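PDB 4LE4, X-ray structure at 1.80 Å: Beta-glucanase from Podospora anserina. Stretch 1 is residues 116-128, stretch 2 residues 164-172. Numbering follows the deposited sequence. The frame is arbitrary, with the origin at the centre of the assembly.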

# COMPACT_ATOMS: atom_id res chain seq x y z
N GLN A 116 1.60 3.87 8.88
CA GLN A 116 0.76 4.54 7.87
C GLN A 116 1.13 3.76 6.60
O GLN A 116 2.29 3.67 6.24
CB GLN A 116 1.12 6.02 7.80
CG GLN A 116 0.59 6.74 9.08
CD GLN A 116 1.24 8.08 9.34
OE1 GLN A 116 1.90 8.64 8.47
NE2 GLN A 116 1.04 8.60 10.55
N ILE A 117 0.11 3.23 5.93
CA ILE A 117 0.28 2.33 4.80
C ILE A 117 -0.49 2.73 3.55
O ILE A 117 -1.67 3.08 3.65
CB ILE A 117 -0.23 0.94 5.25
CG1 ILE A 117 0.52 0.53 6.55
CG2 ILE A 117 -0.02 -0.09 4.15
CD1 ILE A 117 -0.15 -0.58 7.37
N ALA A 118 0.14 2.65 2.38
CA ALA A 118 -0.59 2.98 1.12
C ALA A 118 -1.28 4.36 1.24
O ALA A 118 -2.45 4.56 0.88
CB ALA A 118 -1.61 1.92 0.85
N PHE A 119 -0.51 5.33 1.70
CA PHE A 119 -1.03 6.67 1.94
C PHE A 119 -0.70 7.70 0.90
O PHE A 119 0.33 7.59 0.21
CB PHE A 119 -0.49 7.18 3.30
CG PHE A 119 1.04 7.29 3.38
CD1 PHE A 119 1.82 6.21 3.83
CD2 PHE A 119 1.69 8.47 3.02
CE1 PHE A 119 3.23 6.33 3.93
CE2 PHE A 119 3.08 8.61 3.11
CZ PHE A 119 3.86 7.54 3.57
N PHE A 120 -1.57 8.71 0.77
CA PHE A 120 -1.27 9.82 -0.13
C PHE A 120 -0.42 10.80 0.68
O PHE A 120 -0.45 10.78 1.91
CB PHE A 120 -2.56 10.49 -0.64
CG PHE A 120 -3.32 9.64 -1.62
CD1 PHE A 120 -3.05 9.75 -2.98
CD2 PHE A 120 -4.22 8.68 -1.18
CE1 PHE A 120 -3.66 8.90 -3.90
CE2 PHE A 120 -4.84 7.82 -2.10
CZ PHE A 120 -4.54 7.94 -3.48
N GLU A 121 0.34 11.65 0.00
CA GLU A 121 1.21 12.61 0.69
C GLU A 121 0.50 13.55 1.68
O GLU A 121 1.10 14.00 2.65
CB GLU A 121 1.99 13.42 -0.35
CG GLU A 121 3.46 13.57 -0.01
CD GLU A 121 4.35 13.74 -1.22
OE1 GLU A 121 4.66 12.74 -1.93
OE2 GLU A 121 4.75 14.90 -1.48
N SER A 122 -0.76 13.84 1.43
CA SER A 122 -1.53 14.71 2.34
C SER A 122 -2.26 13.87 3.38
O SER A 122 -2.96 14.38 4.27
CB SER A 122 -2.57 15.46 1.50
OG SER A 122 -3.52 14.54 1.04
N HIS A 123 -2.11 12.55 3.26
CA HIS A 123 -2.78 11.60 4.14
C HIS A 123 -4.31 11.72 4.15
O HIS A 123 -4.95 11.38 5.15
CB HIS A 123 -2.20 11.68 5.58
CG HIS A 123 -0.74 11.29 5.65
ND1 HIS A 123 0.29 12.15 5.32
CD2 HIS A 123 -0.15 10.13 6.01
CE1 HIS A 123 1.45 11.53 5.48
NE2 HIS A 123 1.20 10.30 5.90
N PHE A 124 -4.91 12.10 3.03
CA PHE A 124 -6.37 12.24 3.01
C PHE A 124 -7.00 10.89 3.17
O PHE A 124 -8.11 10.77 3.69
CB PHE A 124 -6.88 13.00 1.77
CG PHE A 124 -6.75 12.27 0.46
CD1 PHE A 124 -7.67 11.31 0.10
CD2 PHE A 124 -5.76 12.62 -0.44
CE1 PHE A 124 -7.62 10.70 -1.16
CE2 PHE A 124 -5.70 12.03 -1.71
CZ PHE A 124 -6.63 11.06 -2.07
N THR A 125 -6.30 9.86 2.70
CA THR A 125 -6.76 8.48 2.97
C THR A 125 -5.51 7.58 3.06
O THR A 125 -4.45 7.92 2.54
CB THR A 125 -7.77 7.95 1.95
OG1 THR A 125 -8.40 6.78 2.50
CG2 THR A 125 -7.09 7.58 0.61
N GLU A 126 -5.63 6.46 3.76
CA GLU A 126 -4.50 5.55 3.98
C GLU A 126 -5.00 4.43 4.89
O GLU A 126 -6.15 4.47 5.37
CB GLU A 126 -3.41 6.30 4.75
CG GLU A 126 -3.87 6.74 6.19
CD GLU A 126 -3.01 7.85 6.81
OE1 GLU A 126 -1.79 7.80 6.63
OE2 GLU A 126 -3.55 8.77 7.51
N LEU A 127 -4.16 3.40 5.10
CA LEU A 127 -4.50 2.40 6.11
C LEU A 127 -3.54 2.74 7.26
O LEU A 127 -2.52 3.40 7.06
CB LEU A 127 -4.21 0.96 5.65
CG LEU A 127 -4.96 0.47 4.42
CD1 LEU A 127 -4.65 -1.03 4.22
CD2 LEU A 127 -6.45 0.71 4.54
N LYS A 128 -3.89 2.30 8.47
CA LYS A 128 -3.03 2.48 9.62
C LYS A 128 -3.08 1.23 10.43
O LYS A 128 -4.02 0.43 10.35
CB LYS A 128 -3.50 3.65 10.50
CG LYS A 128 -3.26 5.01 9.88
CD LYS A 128 -3.47 6.11 10.92
CE LYS A 128 -3.09 7.46 10.33
NZ LYS A 128 -3.02 8.52 11.37
N ASN A 164 -7.43 -7.41 0.39
CA ASN A 164 -7.48 -6.77 -0.93
C ASN A 164 -8.30 -5.50 -0.76
O ASN A 164 -9.39 -5.55 -0.23
CB ASN A 164 -8.17 -7.73 -1.91
CG ASN A 164 -7.65 -9.17 -1.77
OD1 ASN A 164 -8.39 -10.11 -1.39
ND2 ASN A 164 -6.39 -9.34 -2.06
N VAL A 165 -7.79 -4.38 -1.23
CA VAL A 165 -8.44 -3.08 -1.06
C VAL A 165 -8.52 -2.29 -2.37
O VAL A 165 -7.69 -2.48 -3.28
CB VAL A 165 -7.57 -2.19 -0.11
CG1 VAL A 165 -8.13 -0.74 -0.03
CG2 VAL A 165 -7.46 -2.83 1.27
N ALA A 166 -9.57 -1.49 -2.50
CA ALA A 166 -9.62 -0.55 -3.59
C ALA A 166 -10.16 0.75 -2.98
O ALA A 166 -11.23 0.73 -2.35
CB ALA A 166 -10.52 -1.01 -4.73
N TYR A 167 -9.40 1.84 -3.09
CA TYR A 167 -9.91 3.15 -2.63
C TYR A 167 -10.70 3.66 -3.84
O TYR A 167 -10.15 3.71 -4.92
CB TYR A 167 -8.80 4.17 -2.43
CG TYR A 167 -7.75 3.85 -1.42
CD1 TYR A 167 -8.07 3.18 -0.25
CD2 TYR A 167 -6.44 4.30 -1.59
CE1 TYR A 167 -7.10 2.96 0.74
CE2 TYR A 167 -5.46 4.09 -0.62
CZ TYR A 167 -5.80 3.42 0.55
OH TYR A 167 -4.84 3.22 1.54
N GLU A 168 -11.97 3.99 -3.66
CA GLU A 168 -12.81 4.54 -4.73
C GLU A 168 -12.69 6.05 -4.52
O GLU A 168 -13.31 6.62 -3.62
CB GLU A 168 -14.27 4.10 -4.55
CG GLU A 168 -15.23 4.83 -5.50
CD GLU A 168 -16.66 4.32 -5.48
OE1 GLU A 168 -17.03 3.54 -4.59
OE2 GLU A 168 -17.43 4.73 -6.38
N ILE A 169 -11.88 6.71 -5.34
CA ILE A 169 -11.67 8.12 -5.11
C ILE A 169 -12.31 8.97 -6.21
O ILE A 169 -12.10 8.71 -7.39
CB ILE A 169 -10.16 8.43 -5.05
CG1 ILE A 169 -9.47 7.46 -4.07
CG2 ILE A 169 -9.93 9.91 -4.64
CD1 ILE A 169 -8.00 7.70 -3.86
N ASP A 170 -13.10 9.96 -5.81
CA ASP A 170 -13.68 10.89 -6.79
C ASP A 170 -12.96 12.19 -6.51
O ASP A 170 -13.32 12.90 -5.57
CB ASP A 170 -15.18 11.09 -6.57
CG ASP A 170 -15.82 11.88 -7.72
OD1 ASP A 170 -15.10 12.66 -8.38
OD2 ASP A 170 -17.04 11.73 -7.95
N PHE A 171 -11.93 12.50 -7.30
CA PHE A 171 -11.16 13.72 -7.08
C PHE A 171 -11.93 15.00 -7.42
O PHE A 171 -11.52 16.09 -7.03
CB PHE A 171 -9.87 13.66 -7.88
CG PHE A 171 -8.89 12.64 -7.38
CD1 PHE A 171 -8.01 12.96 -6.34
CD2 PHE A 171 -8.82 11.38 -7.95
CE1 PHE A 171 -7.07 12.02 -5.87
CE2 PHE A 171 -7.89 10.43 -7.50
CZ PHE A 171 -7.01 10.76 -6.45
N ALA A 172 -13.04 14.87 -8.12
CA ALA A 172 -13.83 16.05 -8.48
C ALA A 172 -14.76 16.40 -7.33
O ALA A 172 -14.87 17.57 -6.95
CB ALA A 172 -14.62 15.78 -9.75

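Strand 125-128 and strand 164-170 run nearly antiparallel, at 155°, with axes 9.6 Å apart at closest approach. That spacing leaves room for side chains, and no backbone hydrogen bond joins the two strands; stretch 2 contributes side chains, and stretch 1 answers with side chains and, around Y167 OH, backbone atoms. Along stretch 2 the strand alternation brings V165, Y167 and I169 toward stretch 1.

Y167 dominates. Its m chi1 (-62°) carries the ring across the gap, where Y167 OH donates a hydrogen bond to A118 O at 2.8 Å. A118 sits at a corner of the chain with phi/psi 51/48, and its carbonyl lies near the plane of the tyrosine ring, where a phenol hydroxyl can reach it. Beside it, the hairpin-like pairing of I117 and L127 is closed by two 2.9 Å backbone bonds, I117 N to L127 O and L127 N to I117 O.

T125, with chi1 t, places CG2 over one face of the Y167 ring, 4.1 Å from its centroid, a CH-pi contact; its OG1 is satisfied elsewhere in the structure. L127, in m,t, brings CD1 within 4.5 Å of V165 CG2.

Beyond Y167 the contact is greasy. I169, also m,t, extends CD1 to F120 CZ (3.5 Å) and F124 CZ (4.0 Å). F124, with chi1 p, swings its ring nearer, so CZ also meets F171 CE1 at 3.9 Å.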